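Local coordinates for protein sulfide-quinone reductase (Aquifex aeolicus, PDB 3HYW) that oxidises hydrogen sulfide and passes the electrons through FAD to a quinone, building up polysulfur as its product, at residues A2-V12 against L28-F39. Sequence-based numbering, arbitrary orientation.
With FAD (flavin-adenine dinucleotide), chain G.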
loop_
_atom_site.group_PDB
_atom_site.type_symbol
_atom_site.label_atom_id
_atom_site.label_comp_id
_atom_site.label_asym_id
_atom_site.label_seq_id
_atom_site.Cartn_x
_atom_site.Cartn_y
_atom_site.Cartn_z
ATOM N N ALA A 2 -23.884 -51.152 23.338
ATOM C CA ALA A 2 -23.432 -49.864 22.729
ATOM C C ALA A 2 -22.003 -49.952 22.189
ATOM O O ALA A 2 -21.181 -50.717 22.700
ATOM C CB ALA A 2 -23.545 -48.736 23.742
ATOM N N LYS A 3 -21.722 -49.168 21.148
ATOM C CA LYS A 3 -20.375 -49.075 20.586
ATOM C C LYS A 3 -19.468 -48.254 21.505
ATOM O O LYS A 3 -19.947 -47.571 22.419
ATOM C CB LYS A 3 -20.403 -48.455 19.181
ATOM C CG LYS A 3 -21.085 -49.296 18.104
ATOM C CD LYS A 3 -20.387 -50.635 17.876
ATOM C CE LYS A 3 -21.169 -51.507 16.913
ATOM N NZ LYS A 3 -22.436 -52.009 17.516
ATOM N N HIS A 4 -18.161 -48.321 21.255
ATOM C CA HIS A 4 -17.178 -47.625 22.077
ATOM C C HIS A 4 -16.259 -46.752 21.232
ATOM O O HIS A 4 -15.561 -47.240 20.346
ATOM C CB HIS A 4 -16.364 -48.629 22.906
ATOM C CG HIS A 4 -15.441 -47.993 23.900
ATOM N ND1 HIS A 4 -14.285 -48.604 24.338
ATOM C CD2 HIS A 4 -15.498 -46.798 24.539
ATOM C CE1 HIS A 4 -13.673 -47.817 25.205
ATOM N NE2 HIS A 4 -14.391 -46.716 25.346
ATOM N N VAL A 5 -16.278 -45.454 21.504
ATOM C CA VAL A 5 -15.354 -44.525 20.856
ATOM C C VAL A 5 -14.271 -44.096 21.846
ATOM O O VAL A 5 -14.576 -43.681 22.968
ATOM C CB VAL A 5 -16.074 -43.267 20.301
ATOM C CG1 VAL A 5 -15.067 -42.305 19.674
ATOM C CG2 VAL A 5 -17.125 -43.659 19.281
ATOM N N VAL A 6 -13.015 -44.216 21.432
ATOM C CA VAL A 6 -11.906 -43.643 22.188
ATOM C C VAL A 6 -11.473 -42.337 21.526
ATOM O O VAL A 6 -11.258 -42.285 20.311
ATOM C CB VAL A 6 -10.699 -44.613 22.295
ATOM C CG1 VAL A 6 -9.470 -43.909 22.890
ATOM C CG2 VAL A 6 -11.071 -45.839 23.123
ATOM N N VAL A 7 -11.360 -41.292 22.339
ATOM C CA VAL A 7 -10.864 -40.000 21.892
ATOM C C VAL A 7 -9.533 -39.734 22.588
ATOM O O VAL A 7 -9.453 -39.739 23.821
ATOM C CB VAL A 7 -11.861 -38.858 22.212
ATOM C CG1 VAL A 7 -11.315 -37.517 21.740
ATOM C CG2 VAL A 7 -13.228 -39.135 21.584
ATOM N N ILE A 8 -8.487 -39.523 21.794
ATOM C CA ILE A 8 -7.191 -39.171 22.351
ATOM C C ILE A 8 -6.996 -37.663 22.287
ATOM O O ILE A 8 -6.852 -37.090 21.199
ATOM C CB ILE A 8 -6.010 -39.879 21.642
ATOM C CG1 ILE A 8 -6.239 -41.403 21.563
ATOM C CG2 ILE A 8 -4.714 -39.579 22.378
ATOM C CD1 ILE A 8 -5.139 -42.159 20.775
ATOM N N GLY A 9 -6.983 -37.032 23.460
ATOM C CA GLY A 9 -6.725 -35.595 23.557
ATOM C C GLY A 9 -7.871 -34.868 24.222
ATOM O O GLY A 9 -9.016 -34.965 23.776
ATOM N N GLY A 10 -7.561 -34.146 25.297
ATOM C CA GLY A 10 -8.558 -33.363 26.027
ATOM C C GLY A 10 -8.508 -31.873 25.741
ATOM O O GLY A 10 -8.585 -31.056 26.661
ATOM N N GLY A 11 -8.400 -31.522 24.464
ATOM C CA GLY A 11 -8.348 -30.126 24.028
ATOM C C GLY A 11 -9.558 -29.764 23.188
ATOM O O GLY A 11 -10.605 -30.402 23.292
ATOM N N VAL A 12 -9.426 -28.733 22.359
ATOM C CA VAL A 12 -10.561 -28.232 21.577
ATOM C C VAL A 12 -11.193 -29.336 20.735
ATOM O O VAL A 12 -12.401 -29.552 20.806
ATOM C CB VAL A 12 -10.162 -27.024 20.678
ATOM C CG1 VAL A 12 -11.336 -26.580 19.800
ATOM C CG2 VAL A 12 -9.675 -25.866 21.536
ATOM N N LEU A 28 -24.037 -44.237 23.527
ATOM C CA LEU A 28 -22.668 -44.475 23.064
ATOM C C LEU A 28 -21.684 -44.472 24.235
ATOM O O LEU A 28 -21.709 -43.559 25.051
ATOM C CB LEU A 28 -22.262 -43.364 22.092
ATOM C CG LEU A 28 -21.537 -43.634 20.767
ATOM C CD1 LEU A 28 -20.794 -42.391 20.311
ATOM C CD2 LEU A 28 -20.609 -44.830 20.795
ATOM N N LYS A 29 -20.827 -45.489 24.322
ATOM C CA LYS A 29 -19.741 -45.455 25.302
ATOM C C LYS A 29 -18.593 -44.613 24.741
ATOM O O LYS A 29 -18.166 -44.806 23.603
ATOM C CB LYS A 29 -19.265 -46.860 25.677
ATOM C CG LYS A 29 -18.253 -46.883 26.816
ATOM C CD LYS A 29 -17.752 -48.303 27.121
ATOM C CE LYS A 29 -16.644 -48.273 28.176
ATOM N NZ LYS A 29 -15.975 -49.594 28.332
ATOM N N ILE A 30 -18.116 -43.665 25.540
ATOM C CA ILE A 30 -17.081 -42.730 25.100
ATOM C C ILE A 30 -16.004 -42.595 26.170
ATOM O O ILE A 30 -16.296 -42.300 27.326
ATOM C CB ILE A 30 -17.661 -41.324 24.761
ATOM C CG1 ILE A 30 -18.730 -41.424 23.664
ATOM C CG2 ILE A 30 -16.538 -40.364 24.340
ATOM C CD1 ILE A 30 -19.619 -40.210 23.548
ATOM N N THR A 31 -14.760 -42.822 25.764
ATOM C CA THR A 31 -13.620 -42.686 26.644
ATOM C C THR A 31 -12.692 -41.628 26.067
ATOM O O THR A 31 -12.311 -41.691 24.892
ATOM C CB THR A 31 -12.871 -44.027 26.801
ATOM O OG1 THR A 31 -13.779 -45.026 27.288
ATOM C CG2 THR A 31 -11.702 -43.894 27.769
ATOM N N LEU A 32 -12.345 -40.650 26.897
ATOM C CA LEU A 32 -11.383 -39.632 26.517
ATOM C C LEU A 32 -10.090 -39.845 27.294
ATOM O O LEU A 32 -10.098 -39.930 28.529
ATOM C CB LEU A 32 -11.948 -38.228 26.754
ATOM C CG LEU A 32 -11.176 -37.044 26.146
ATOM C CD1 LEU A 32 -12.136 -36.015 25.548
ATOM C CD2 LEU A 32 -10.281 -36.385 27.176
ATOM N N ILE A 33 -8.988 -39.936 26.553
ATOM C CA ILE A 33 -7.658 -40.101 27.126
ATOM C C ILE A 33 -6.859 -38.824 26.879
ATOM O O ILE A 33 -6.692 -38.409 25.734
ATOM C CB ILE A 33 -6.899 -41.300 26.475
ATOM C CG1 ILE A 33 -7.728 -42.594 26.556
ATOM C CG2 ILE A 33 -5.530 -41.480 27.119
ATOM C CD1 ILE A 33 -7.147 -43.758 25.754
ATOM N N SER A 34 -6.355 -38.215 27.952
ATOM C CA SER A 34 -5.508 -37.032 27.832
ATOM C C SER A 34 -4.412 -36.994 28.892
ATOM O O SER A 34 -4.640 -37.373 30.039
ATOM C CB SER A 34 -6.345 -35.756 27.915
ATOM O OG SER A 34 -5.592 -34.633 27.502
ATOM N N ASP A 35 -3.230 -36.529 28.494
ATOM C CA ASP A 35 -2.083 -36.423 29.399
ATOM C C ASP A 35 -2.160 -35.199 30.325
ATOM O O ASP A 35 -1.495 -35.155 31.360
ATOM C CB ASP A 35 -0.753 -36.449 28.621
ATOM C CG ASP A 35 -0.609 -35.292 27.638
ATOM O OD1 ASP A 35 -1.600 -34.588 27.369
ATOM O OD2 ASP A 35 0.507 -35.092 27.121
ATOM N N ARG A 36 -2.963 -34.212 29.941
ATOM C CA ARG A 36 -3.215 -33.059 30.791
ATOM C C ARG A 36 -4.514 -33.261 31.562
ATOM O O ARG A 36 -5.492 -33.740 30.997
ATOM C CB ARG A 36 -3.282 -31.776 29.959
ATOM C CG ARG A 36 -1.925 -31.203 29.642
ATOM C CD ARG A 36 -2.022 -29.987 28.738
ATOM N NE ARG A 36 -0.716 -29.355 28.567
ATOM C CZ ARG A 36 0.172 -29.684 27.631
ATOM N NH1 ARG A 36 -0.097 -30.649 26.758
ATOM N NH2 ARG A 36 1.335 -29.044 27.569
ATOM N N PRO A 37 -4.527 -32.896 32.855
ATOM C CA PRO A 37 -5.716 -33.060 33.697
ATOM C C PRO A 37 -6.790 -31.998 33.452
ATOM O O PRO A 37 -7.846 -32.025 34.087
ATOM C CB PRO A 37 -5.156 -32.917 35.113
ATOM C CG PRO A 37 -3.967 -32.014 34.950
ATOM C CD PRO A 37 -3.390 -32.314 33.601
ATOM N N TYR A 38 -6.524 -31.077 32.534
ATOM C CA TYR A 38 -7.402 -29.934 32.325
ATOM C C TYR A 38 -7.619 -29.685 30.841
ATOM O O TYR A 38 -6.759 -30.027 30.022
ATOM C CB TYR A 38 -6.796 -28.673 32.976
ATOM C CG TYR A 38 -5.455 -28.253 32.382
ATOM C CD1 TYR A 38 -5.395 -27.363 31.307
ATOM C CD2 TYR A 38 -4.253 -28.746 32.900
ATOM C CE1 TYR A 38 -4.174 -26.983 30.747
ATOM C CE2 TYR A 38 -3.016 -28.373 32.343
ATOM C CZ TYR A 38 -2.992 -27.488 31.273
ATOM O OH TYR A 38 -1.788 -27.107 30.718
ATOM N N PHE A 39 -8.760 -29.086 30.497
ATOM C CA PHE A 39 -8.891 -28.439 29.198
ATOM C C PHE A 39 -8.283 -27.042 29.309
ATOM O O PHE A 39 -8.649 -26.275 30.197
ATOM C CB PHE A 39 -10.357 -28.328 28.748
ATOM C CG PHE A 39 -10.568 -27.341 27.614
ATOM C CD1 PHE A 39 -10.416 -27.743 26.293
ATOM C CD2 PHE A 39 -10.889 -26.007 27.875
ATOM C CE1 PHE A 39 -10.589 -26.841 25.245
ATOM C CE2 PHE A 39 -11.056 -25.089 26.830
ATOM C CZ PHE A 39 -10.912 -25.509 25.519
HETATM P PA FAD G . -5.181 -28.864 21.812
HETATM O O1A FAD G . -6.380 -28.001 22.115
HETATM O O2A FAD G . -3.807 -28.335 22.086
HETATM O O5B FAD G . -5.407 -30.227 22.616
HETATM C C5B FAD G . -4.586 -31.374 22.485
HETATM C C4B FAD G . -4.830 -32.232 23.717
HETATM O O4B FAD G . -4.236 -33.518 23.546
HETATM C C3B FAD G . -4.175 -31.627 24.948
HETATM O O3B FAD G . -5.064 -31.776 26.060
HETATM C C2B FAD G . -2.927 -32.467 25.141
HETATM O O2B FAD G . -2.512 -32.500 26.505
HETATM C C1B FAD G . -3.400 -33.826 24.661
HETATM N N9A FAD G . -2.323 -34.758 24.230
HETATM C C8A FAD G . -1.209 -34.459 23.527
HETATM N N7A FAD G . -0.504 -35.600 23.323
HETATM C C5A FAD G . -1.184 -36.612 23.911
HETATM C C6A FAD G . -0.963 -37.982 24.040
HETATM N N6A FAD G . 0.141 -38.551 23.504
HETATM N N1A FAD G . -1.867 -38.747 24.707
HETATM C C2A FAD G . -2.971 -38.201 25.247
HETATM N N3A FAD G . -3.207 -36.884 25.140
HETATM C C4A FAD G . -2.333 -36.073 24.475
HETATM N N1 FAD G . -7.367 -20.627 17.165
HETATM C C2 FAD G . -8.366 -19.718 17.005
HETATM O O2 FAD G . -9.349 -19.994 16.288
HETATM N N3 FAD G . -8.328 -18.511 17.618
HETATM C C4 FAD G . -7.283 -18.187 18.407
HETATM O O4 FAD G . -7.220 -16.971 19.025
HETATM C C4X FAD G . -6.249 -19.099 18.584
HETATM N N5 FAD G . -5.201 -18.766 19.371
HETATM C C5X FAD G . -4.188 -19.639 19.564
HETATM C C6 FAD G . -3.123 -19.277 20.394
HETATM C C7 FAD G . -2.062 -20.152 20.604
HETATM C C7M FAD G . -0.923 -19.715 21.506
HETATM C C8 FAD G . -2.074 -21.399 19.973
HETATM C C8M FAD G . -0.948 -22.400 20.152
HETATM C C9 FAD G . -3.140 -21.751 19.141
HETATM C C9A FAD G . -4.222 -20.881 18.932
HETATM N N10 FAD G . -5.279 -21.224 18.137
HETATM C C10 FAD G . -6.293 -20.340 17.950
HETATM C "C1'" FAD G . -5.274 -22.516 17.412
HETATM C "C2'" FAD G . -6.134 -23.671 17.882
HETATM O "O2'" FAD G . -7.482 -23.234 18.098
HETATM C "C3'" FAD G . -5.497 -24.300 19.122
HETATM O "O3'" FAD G . -4.156 -24.739 18.797
HETATM C "C4'" FAD G . -6.319 -25.476 19.632
HETATM O "O4'" FAD G . -5.920 -25.741 20.983
HETATM C "C5'" FAD G . -6.109 -26.713 18.767
HETATM O "O5'" FAD G . -6.960 -27.766 19.211
HETATM P P FAD G . -6.474 -29.302 19.263
HETATM O O1P FAD G . -7.602 -30.112 19.844
HETATM O O2P FAD G . -5.880 -29.710 17.932
HETATM O O3P FAD G . -5.216 -29.302 20.272
#
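Val5, Val7 and Gly9 of strand 4-8 and the loop after it alternate with Lys29, Thr31 and Ile33 in a parallel ladder of backbone hydrogen bonds, the two strand axes 4.7 Å apart at closest approach and inclined by 17°. On the face that carries His4, the imidazole reaches across to the neighbouring strand: its CG lies anti to the backbone N (chi1 -173°), and NE2 donates to Thr31 OG1 at 2.6 Å, nearly in the ring plane. Thr31 suits this place because its hydroxyl takes that N-H while also bonding Glu72. Lys29, extended, lays its aliphatic chain over one face of the ring, CD 4.0 Å from the His4 ring centroid in a CH-pi contact. Replacing His4 by alanine is likely to leave Thr31 OG1 without its N-H donor and the Lys29 methylenes without a flat surface to lie on. Farther along this face, Val6 CG1 meets Ile33 CD1 at 3.7 Å. On the other face, Val5 and Leu28 pack together beside Leu21 of helix 12-24, the link of this beta-alpha-beta unit.

Beyond the strands the glycines of the Rossmann-type turn bring the backbone close to FAD. A side chain on Gly10 would clash with Ser34 OG, and one on Gly11 with FAD O5B. Phe39 turns its ring edge to the start of the helix, CE1 3.6 Å from Val12 N, whose N-H bonds FAD O1A at 3.1 Å. The ribose hydroxyl O2B can both give and take a hydrogen bond: Asp35 OD1 accepts from it, at a modelled separation too short to gauge strength, and Arg36 NH1 donates to it at 3.1 Å. Parallel pairing thus brings both strands to one end of the sheet, where the Val12 amide meets a phosphate and Asp35 the adenosine ribose, as in dinucleotide-binding Rossmann folds.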